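Local coordinates for protein adenylosuccinate lyase (Francisella tularensis subsp. tularensis SCHU S4, PDB 4EEI) that probably cleaves adenylosuccinate to AMP and fumarate, and splits the succinylated carboxamide ribotide of purine synthesis in the same way, at residues Ala45-Arg50 with Thr74-Gln79; Leu125-Glu130 with Leu334-Asp339; Asp194-Ala199 with Leu204-Val209. One frame throughout, in Å; residues are numbered along the deposited sequence. Where two conformers were deposited one is given.

Contact 1: residues Ala45-Arg50 with Thr74-Gln79; sequences AEIRAR and TSIAEQ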
loop_
_atom_site.group_PDB
_atom_site.type_symbol
_atom_site.label_atom_id
_atom_site.label_comp_id
_atom_site.label_asym_id
_atom_site.label_seq_id
_atom_site.Cartn_x
_atom_site.Cartn_y
_atom_site.Cartn_z
ATOM N N ALA B 45 20.663 28.520 -30.897
ATOM C CA ALA B 45 22.091 28.248 -30.755
ATOM C C ALA B 45 22.790 29.362 -29.976
ATOM O O ALA B 45 23.735 29.115 -29.219
ATOM C CB ALA B 45 22.732 28.067 -32.118
ATOM N N GLU B 46 22.331 30.592 -30.186
ATOM C CA GLU B 46 22.869 31.757 -29.487
ATOM C C GLU B 46 22.650 31.633 -27.978
ATOM O O GLU B 46 23.574 31.816 -27.182
ATOM C CB GLU B 46 22.188 33.021 -30.008
ATOM C CG GLU B 46 22.521 34.292 -29.245
ATOM C CD GLU B 46 23.828 34.924 -29.691
ATOM O OE1 GLU B 46 24.511 34.333 -30.554
ATOM O OE2 GLU B 46 24.169 36.015 -29.179
ATOM N N ILE B 47 21.420 31.307 -27.596
ATOM C CA ILE B 47 21.064 31.177 -26.190
ATOM C C ILE B 47 21.767 29.970 -25.567
ATOM O O ILE B 47 22.260 30.037 -24.435
ATOM C CB ILE B 47 19.533 31.086 -26.019
ATOM C CG1 ILE B 47 18.872 32.381 -26.508
ATOM C CG2 ILE B 47 19.157 30.793 -24.571
ATOM C CD1 ILE B 47 17.342 32.367 -26.446
ATOM N N ARG B 48 21.826 28.875 -26.319
ATOM C CA ARG B 48 22.501 27.658 -25.871
ATOM C C ARG B 48 23.949 27.930 -25.465
ATOM O O ARG B 48 24.433 27.389 -24.475
ATOM C CB ARG B 48 22.445 26.591 -26.975
ATOM C CG ARG B 48 23.078 25.250 -26.612
ATOM C CD ARG B 48 22.800 24.183 -27.681
ATOM N NE ARG B 48 21.378 23.850 -27.806
ATOM C CZ ARG B 48 20.630 24.104 -28.880
ATOM N NH1 ARG B 48 21.156 24.692 -29.946
ATOM N NH2 ARG B 48 19.348 23.757 -28.899
ATOM N N ALA B 49 24.627 28.793 -26.214
ATOM C CA ALA B 49 26.053 29.046 -25.988
ATOM C C ALA B 49 26.358 29.959 -24.799
ATOM O O ALA B 49 27.489 29.994 -24.314
ATOM C CB ALA B 49 26.692 29.616 -27.259
ATOM N N ARG B 50 25.359 30.701 -24.333
ATOM C CA ARG B 50 25.606 31.769 -23.367
ATOM C C ARG B 50 24.848 31.620 -22.051
ATOM O O ARG B 50 25.325 32.051 -21.000
ATOM C CB ARG B 50 25.255 33.107 -24.005
ATOM C CG ARG B 50 25.845 33.291 -25.388
ATOM C CD ARG B 50 26.605 34.595 -25.468
ATOM N NE ARG B 50 25.845 35.680 -24.854
ATOM C CZ ARG B 50 24.955 36.424 -25.499
ATOM N NH1 ARG B 50 24.716 36.207 -26.785
ATOM N NH2 ARG B 50 24.303 37.389 -24.862
ATOM N N THR B 74 12.338 33.738 -16.534
ATOM C CA THR B 74 12.837 35.079 -16.246
ATOM C C THR B 74 14.337 35.043 -15.971
ATOM O O THR B 74 15.066 35.952 -16.372
ATOM C CB THR B 74 12.077 35.724 -15.068
ATOM O OG1 THR B 74 10.687 35.834 -15.401
ATOM C CG2 THR B 74 12.617 37.108 -14.757
ATOM N N SER B 75 14.815 33.989 -15.310
ATOM C CA SER B 75 16.251 33.907 -15.017
ATOM C C SER B 75 17.074 33.771 -16.301
ATOM O O SER B 75 18.200 34.259 -16.377
ATOM C CB SER B 75 16.569 32.759 -14.047
ATOM O OG SER B 75 16.577 31.505 -14.705
ATOM N N ILE B 76 16.504 33.115 -17.309
ATOM C CA ILE B 76 17.164 32.982 -18.610
ATOM C C ILE B 76 17.051 34.269 -19.437
ATOM O O ILE B 76 18.056 34.829 -19.892
ATOM C CB ILE B 76 16.564 31.817 -19.431
ATOM C CG1 ILE B 76 16.732 30.476 -18.702
ATOM C CG2 ILE B 76 17.179 31.778 -20.822
ATOM C CD1 ILE B 76 18.159 30.176 -18.255
ATOM N N ALA B 77 15.818 34.727 -19.633
ATOM C CA ALA B 77 15.537 35.914 -20.437
ATOM C C ALA B 77 16.325 37.154 -20.011
ATOM O O ALA B 77 16.729 37.967 -20.856
ATOM C CB ALA B 77 14.041 36.212 -20.430
ATOM N N GLU B 78 16.548 37.308 -18.710
ATOM C CA GLU B 78 17.218 38.513 -18.219
ATOM C C GLU B 78 18.713 38.528 -18.561
ATOM O O GLU B 78 19.402 39.523 -18.324
ATOM C CB GLU B 78 16.982 38.708 -16.713
ATOM C CG GLU B 78 17.746 37.752 -15.810
ATOM C CD GLU B 78 17.441 37.973 -14.333
ATOM O OE1 GLU B 78 16.538 38.778 -14.015
ATOM O OE2 GLU B 78 18.105 37.339 -13.492
ATOM N N GLN B 79 19.208 37.429 -19.129
ATOM C CA GLN B 79 20.606 37.361 -19.551
ATOM C C GLN B 79 20.769 37.823 -20.999
ATOM O O GLN B 79 21.883 37.899 -21.509
ATOM C CB GLN B 79 21.144 35.937 -19.397
ATOM C CG GLN B 79 21.105 35.405 -17.967
ATOM C CD GLN B 79 21.593 33.974 -17.859
ATOM O OE1 GLN B 79 22.667 33.635 -18.354
ATOM N NE2 GLN B 79 20.801 33.123 -17.217
#

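Contact 2: residues Leu125-Glu130 with Leu334-Asp339; sequences LTKAEE and LVVQRD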
loop_
_atom_site.group_PDB
_atom_site.type_symbol
_atom_site.label_atom_id
_atom_site.label_comp_id
_atom_site.label_asym_id
_atom_site.label_seq_id
_atom_site.Cartn_x
_atom_site.Cartn_y
_atom_site.Cartn_z
ATOM N N LEU B 125 25.438 -14.552 -10.832
ATOM C CA LEU B 125 25.827 -15.706 -11.657
ATOM C C LEU B 125 27.244 -16.169 -11.323
ATOM O O LEU B 125 27.549 -17.373 -11.315
ATOM C CB LEU B 125 25.699 -15.368 -13.154
ATOM C CG LEU B 125 25.977 -16.508 -14.139
ATOM C CD1 LEU B 125 25.147 -17.722 -13.783
ATOM C CD2 LEU B 125 25.703 -16.083 -15.573
ATOM N N THR B 126 28.127 -15.208 -11.063
ATOM C CA THR B 126 29.480 -15.534 -10.651
ATOM C C THR B 126 29.441 -16.350 -9.372
ATOM O O THR B 126 30.136 -17.353 -9.251
ATOM C CB THR B 126 30.331 -14.277 -10.455
ATOM O OG1 THR B 126 30.600 -13.687 -11.735
ATOM C CG2 THR B 126 31.653 -14.630 -9.775
ATOM N N LYS B 127 28.616 -15.926 -8.423
ATOM C CA LYS B 127 28.460 -16.684 -7.186
ATOM C C LYS B 127 27.825 -18.062 -7.428
ATOM O O LYS B 127 28.240 -19.053 -6.832
ATOM C CB LYS B 127 27.621 -15.889 -6.194
ATOM C CG LYS B 127 28.094 -16.029 -4.758
ATOM C CD LYS B 127 29.470 -15.383 -4.534
ATOM C CE LYS B 127 29.894 -15.518 -3.076
ATOM N NZ LYS B 127 31.006 -14.600 -2.690
ATOM N N ALA B 128 26.827 -18.119 -8.305
ATOM C CA ALA B 128 26.200 -19.391 -8.671
ATOM C C ALA B 128 27.175 -20.377 -9.321
ATOM O O ALA B 128 27.158 -21.570 -8.999
ATOM C CB ALA B 128 24.988 -19.156 -9.572
ATOM N N GLU B 129 28.021 -19.909 -10.236
ATOM C CA GLU B 129 28.972 -20.811 -10.878
ATOM C C GLU B 129 30.009 -21.300 -9.869
ATOM O O GLU B 129 30.433 -22.453 -9.897
ATOM C CB GLU B 129 29.676 -20.128 -12.061
ATOM C CG GLU B 129 28.732 -19.685 -13.198
ATOM C CD GLU B 129 28.310 -20.832 -14.119
ATOM O OE1 GLU B 129 28.707 -21.986 -13.865
ATOM O OE2 GLU B 129 27.579 -20.579 -15.102
ATOM N N GLU B 130 30.402 -20.413 -8.964
ATOM C CA GLU B 130 31.438 -20.713 -7.980
ATOM C C GLU B 130 30.959 -21.775 -6.984
ATOM O O GLU B 130 31.748 -22.582 -6.498
ATOM C CB GLU B 130 31.799 -19.401 -7.275
ATOM C CG GLU B 130 32.629 -19.478 -6.023
ATOM C CD GLU B 130 32.869 -18.084 -5.438
ATOM O OE1 GLU B 130 32.636 -17.894 -4.226
ATOM O OE2 GLU B 130 33.276 -17.181 -6.202
ATOM N N LEU B 334 30.581 -12.004 0.067
ATOM C CA LEU B 334 29.985 -13.042 0.912
ATOM C C LEU B 334 30.937 -14.235 1.064
ATOM O O LEU B 334 31.510 -14.701 0.076
ATOM C CB LEU B 334 28.657 -13.514 0.289
ATOM C CG LEU B 334 27.741 -14.398 1.136
ATOM C CD1 LEU B 334 27.246 -13.609 2.346
ATOM C CD2 LEU B 334 26.539 -14.908 0.320
ATOM N N VAL B 335 31.125 -14.718 2.292
ATOM C CA VAL B 335 31.966 -15.892 2.507
ATOM C C VAL B 335 31.064 -17.115 2.629
ATOM O O VAL B 335 30.188 -17.162 3.493
ATOM C CB VAL B 335 32.855 -15.743 3.759
ATOM C CG1 VAL B 335 33.647 -17.027 4.016
ATOM C CG2 VAL B 335 33.817 -14.560 3.592
ATOM N N VAL B 336 31.255 -18.083 1.736
ATOM C CA VAL B 336 30.447 -19.299 1.733
ATOM C C VAL B 336 31.197 -20.404 2.494
ATOM O O VAL B 336 32.358 -20.719 2.182
ATOM C CB VAL B 336 30.102 -19.738 0.296
ATOM C CG1 VAL B 336 29.313 -21.028 0.304
ATOM C CG2 VAL B 336 29.303 -18.641 -0.428
ATOM N N GLN B 337 30.563 -20.974 3.518
ATOM C CA GLN B 337 31.284 -21.924 4.376
ATOM C C GLN B 337 30.996 -23.364 3.968
ATOM O O GLN B 337 30.112 -24.027 4.520
ATOM C CB GLN B 337 30.991 -21.679 5.860
ATOM C CG GLN B 337 31.278 -20.253 6.294
ATOM C CD GLN B 337 31.422 -20.115 7.786
ATOM O OE1 GLN B 337 32.523 -19.956 8.293
ATOM N NE2 GLN B 337 30.305 -20.170 8.500
ATOM N N ARG B 338 31.758 -23.828 2.988
ATOM C CA ARG B 338 31.458 -25.084 2.320
ATOM C C ARG B 338 31.372 -26.299 3.237
ATOM O O ARG B 338 30.452 -27.103 3.117
ATOM C CB ARG B 338 32.478 -25.364 1.226
ATOM C CG ARG B 338 32.203 -26.674 0.541
ATOM C CD ARG B 338 33.126 -26.911 -0.622
ATOM N NE ARG B 338 32.635 -28.029 -1.417
ATOM C CZ ARG B 338 33.003 -28.276 -2.665
ATOM N NH1 ARG B 338 33.875 -27.482 -3.269
ATOM N NH2 ARG B 338 32.492 -29.316 -3.308
ATOM N N ASP B 339 32.329 -26.443 4.144
ATOM C CA ASP B 339 32.329 -27.616 5.016
ATOM C C ASP B 339 31.116 -27.657 5.951
ATOM O O ASP B 339 30.564 -28.724 6.197
ATOM C CB ASP B 339 33.640 -27.723 5.788
ATOM C CG ASP B 339 34.804 -28.127 4.895
ATOM O OD1 ASP B 339 34.565 -28.792 3.860
ATOM O OD2 ASP B 339 35.954 -27.775 5.230
#

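Contact 3: residues Asp194-Ala199 with Leu204-Val209; sequences DEKKAA and LPVEEV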
loop_
_atom_site.group_PDB
_atom_site.type_symbol
_atom_site.label_atom_id
_atom_site.label_comp_id
_atom_site.label_asym_id
_atom_site.label_seq_id
_atom_site.Cartn_x
_atom_site.Cartn_y
_atom_site.Cartn_z
ATOM N N ASP B 194 6.084 20.930 -35.344
ATOM C CA ASP B 194 7.034 21.557 -34.421
ATOM C C ASP B 194 7.389 20.590 -33.313
ATOM O O ASP B 194 8.559 20.378 -32.998
ATOM C CB ASP B 194 6.437 22.805 -33.777
ATOM C CG ASP B 194 6.055 23.862 -34.778
ATOM O OD1 ASP B 194 6.729 23.971 -35.823
ATOM O OD2 ASP B 194 5.074 24.592 -34.504
ATOM N N GLU B 195 6.352 20.019 -32.714
ATOM C CA GLU B 195 6.521 19.074 -31.623
ATOM C C GLU B 195 7.444 17.936 -32.029
ATOM O O GLU B 195 8.369 17.583 -31.303
ATOM C CB GLU B 195 5.160 18.519 -31.217
ATOM C CG GLU B 195 5.234 17.488 -30.120
ATOM C CD GLU B 195 3.864 17.025 -29.684
ATOM O OE1 GLU B 195 3.036 16.708 -30.569
ATOM O OE2 GLU B 195 3.625 16.955 -28.458
ATOM N N LYS B 196 7.201 17.381 -33.211
ATOM C CA LYS B 196 7.984 16.248 -33.709
ATOM C C LYS B 196 9.465 16.611 -33.918
ATOM O O LYS B 196 10.367 15.832 -33.576
ATOM C CB LYS B 196 7.364 15.751 -35.022
ATOM C CG LYS B 196 7.924 14.430 -35.525
ATOM C CD LYS B 196 7.688 13.332 -34.503
ATOM C CE LYS B 196 8.161 11.983 -35.018
ATOM N NZ LYS B 196 9.590 12.009 -35.444
ATOM N N LYS B 197 9.719 17.789 -34.484
ATOM C CA LYS B 197 11.096 18.242 -34.692
ATOM C C LYS B 197 11.818 18.412 -33.359
ATOM O O LYS B 197 12.959 17.983 -33.189
ATOM C CB LYS B 197 11.122 19.555 -35.477
ATOM C CG LYS B 197 10.700 19.425 -36.932
ATOM C CD LYS B 197 10.630 20.796 -37.608
ATOM C CE LYS B 197 10.086 20.698 -39.027
ATOM N NZ LYS B 197 9.636 22.031 -39.530
ATOM N N ALA B 198 11.140 19.039 -32.408
ATOM C CA ALA B 198 11.717 19.258 -31.089
ATOM C C ALA B 198 11.997 17.928 -30.392
ATOM O O ALA B 198 13.034 17.763 -29.752
ATOM C CB ALA B 198 10.788 20.112 -30.250
ATOM N N ALA B 199 11.059 16.987 -30.498
ATOM C CA ALA B 199 11.238 15.656 -29.910
ATOM C C ALA B 199 12.421 14.924 -30.538
ATOM O O ALA B 199 13.178 14.235 -29.840
ATOM C CB ALA B 199 9.960 14.834 -30.044
ATOM N N LEU B 204 13.596 11.527 -28.029
ATOM C CA LEU B 204 12.508 10.770 -27.411
ATOM C C LEU B 204 11.250 10.870 -28.276
ATOM O O LEU B 204 11.066 11.853 -28.991
ATOM C CB LEU B 204 12.212 11.284 -25.993
ATOM C CG LEU B 204 13.216 10.907 -24.901
ATOM C CD1 LEU B 204 12.750 11.407 -23.537
ATOM C CD2 LEU B 204 13.426 9.400 -24.871
ATOM N N PRO B 205 10.376 9.852 -28.213
ATOM C CA PRO B 205 9.144 9.875 -29.010
ATOM C C PRO B 205 8.096 10.815 -28.411
ATOM O O PRO B 205 8.158 11.141 -27.223
ATOM C CB PRO B 205 8.651 8.429 -28.934
ATOM C CG PRO B 205 9.190 7.913 -27.635
ATOM C CD PRO B 205 10.531 8.592 -27.463
ATOM N N VAL B 206 7.140 11.223 -29.239
ATOM C CA VAL B 206 6.081 12.145 -28.846
ATOM C C VAL B 206 4.946 11.382 -28.155
ATOM O O VAL B 206 4.566 10.282 -28.586
ATOM C CB VAL B 206 5.537 12.863 -30.088
ATOM C CG1 VAL B 206 4.319 13.704 -29.752
ATOM C CG2 VAL B 206 6.633 13.717 -30.723
ATOM N N GLU B 207 4.419 11.955 -27.077
ATOM C CA GLU B 207 3.281 11.359 -26.377
ATOM C C GLU B 207 2.070 11.319 -27.318
ATOM O O GLU B 207 1.736 12.339 -27.929
ATOM C CB GLU B 207 2.974 12.180 -25.119
ATOM C CG GLU B 207 1.884 11.594 -24.256
ATOM C CD GLU B 207 2.276 10.251 -23.703
ATOM O OE1 GLU B 207 1.609 9.242 -24.020
ATOM O OE2 GLU B 207 3.257 10.208 -22.943
ATOM N N GLU B 208 1.426 10.162 -27.426
ATOM C CA GLU B 208 0.332 9.981 -28.374
ATOM C C GLU B 208 -0.826 10.929 -28.086
ATOM O O GLU B 208 -1.248 11.691 -28.953
ATOM C CB GLU B 208 -0.165 8.535 -28.351
ATOM C CG GLU B 208 0.662 7.582 -29.196
ATOM C CD GLU B 208 1.867 7.045 -28.454
ATOM O OE1 GLU B 208 1.998 7.332 -27.246
ATOM O OE2 GLU B 208 2.683 6.336 -29.078
ATOM N N VAL B 209 -1.381 10.828 -26.884
ATOM C CA VAL B 209 -2.296 11.842 -26.377
ATOM C C VAL B 209 -1.750 12.479 -25.105
ATOM O O VAL B 209 -1.716 11.851 -24.049
ATOM C CB VAL B 209 -3.689 11.251 -26.094
ATOM C CG1 VAL B 209 -4.645 12.342 -25.640
ATOM C CG2 VAL B 209 -4.223 10.543 -27.329
HETATM O O HOH W 1 2.046 15.170 -27.163
#

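Contact 1: residues Ala45-Arg50 with Thr74-Gln79
Gln79, just past helix 68-77, meets Arg50 at the end region of helix 43-50; deeper in the protein Ile47 meets Ile76 by their CG2 methyls. The CB of Gln79 points toward helix 43-50, but CG lies beside its own backbone N (chi1 -60°), and the extended chain beyond carries the terminal amide back over the last turns of its helix. There NE2 donates to Ser75 O at 3.0 Å, almost straight at 169° and in the plane of the Gln79 amide, though it reaches the carbonyl from above the carbonyl's plane. The other end of the amide, OE1, stands 4.1 Å from Arg50 O. Both are acceptors, and Gln52 mediates between them: its backbone N bonds to OE1, and its side chain reaches Arg50 O weakly. A glutamine suits the place because one amide offers a donor to its own helix and an acceptor to the backbone N of Gln52, just after helix 43-50. Arg50 NH2 comes obliquely to 4.2 Å from Gln79 O. The buried part is apolar and light, with Ile47 CG2 4.4 Å from Ile76 CG2. Leu28 and Leu31 of helix 16-33 and the ring of Phe80 also pack on Ile47, while Phe88 touches Ile76, so the two helices share a small hydrophobic cluster completed by helix 16-33, with helix 55-65 touching Ser75.

Contact 2: residues Leu125-Glu130 with Leu334-Asp339
Lys127 reaches Leu334 by a chain that is bent once and then runs out straight: chi1 is off the usual staggered values at -142°, chi2 turns at 67°, and the last two torsions are extended. The ammonium is thereby carried from the side of helix 94-131 to the backbone just after helix 304-333. NZ donates to Leu334 O at 2.8 Å, lying in the carbonyl plane on a lone pair, with a C=O...N angle of 134°. The same nitrogen bonds to Ile331 O and, weakly, to Asp332 O, so carbonyls in and just after the last turn of helix 304-333 converge on one cation. A lysine is well suited here, because its charge would be expected to interact favourably with the negative end of the helix dipole, and its several N-H groups can serve carbonyls of a last turn, which lack the next turn's N-H donors. Lys127 NZ is only a long 4.0 Å from Glu130 OE1, one turn on. The methylenes are used as well: CE lies 4.1 Å from Val336 CG2, the methyl beside the backbone N of that valine, and at a similar distance from Leu334 CB, whose side chain it crosses at about a right angle. The chain thus brings a polar tip into a buried place on an apolar stem. Phe154 of helix 151-173 packs on this stem, Phe150 on Val336 and Val251 on Leu334; strand 335-336 pairs antiparallel with strand 251-252, so the lysine joins helix 94-131 to the turn between helix 304-333 and that two-stranded sheet.

Contact 3: residues Asp194-Ala199 with Leu204-Val209
Val206 sets its two methyls against the side of the helix that carries Glu195, Lys196 and Ala199. CG1, anti to the backbone N (chi1 173°), packs against the Glu195 carboxylate, 3.4 Å from CD and nearly as close to both oxygens. CG2 turns to Ala199 CB at 3.6 Å, where the small alanine side chain lets the valine come near the helix. Lys196 covers the outer flank: its CD touches Val206 CG2 at 3.9 Å, crossing the valine obliquely, while NZ goes on to a salt bridge with Asp200. Beside the methyl, the carboxylate of Glu195 keeps its oxygens for polar partners: OE1 meets Tyr187 OH and Arg428 of the second subunit, and OE2 meets Phe180 N. A water also donates to Glu195 OE2 at 2.7 Å and to Glu207 O at 2.9 Å, tying the helix to the loop through one molecule. These bonds probably help explain how a glutamate can be buried beside a valine.

At the other end, Leu204 N donates to Ala199 O at 3.3 Å, 30° out of the carbonyl plane. The spacing from Ala199 O to Leu204 N is that of the six-to-one bond of a Schellman motif, and is consistent with one, in a chain that turns back as helix 192-202 ends. The following loop then runs along this helix, hydrogen-bonds its backbone to Val178, and rests Leu204 on Ser103 and Leu104 of helix 94-131, before helix 217-244 begins.

Contact 2 is the buried one, whereas contacts 1 and 3 are partly buried with charged side chains at their margins. These two lie on the same side of the chain's centre, their centres about 24 Å apart, and both lean on helix 16-33; contact 2 lies on the opposite side, its centre about 56 Å from that of contact 1. Helix 94-131 nonetheless spans the difference, carrying one half of contact 2 and touching the loop of contact 3. The chemistry follows the place: contact 1 is sparse, its polar groups linked through a third residue; contact 2 centres on one cation bound by backbone carbonyls; contact 3 mixes apolar contact with water and reaches a second subunit.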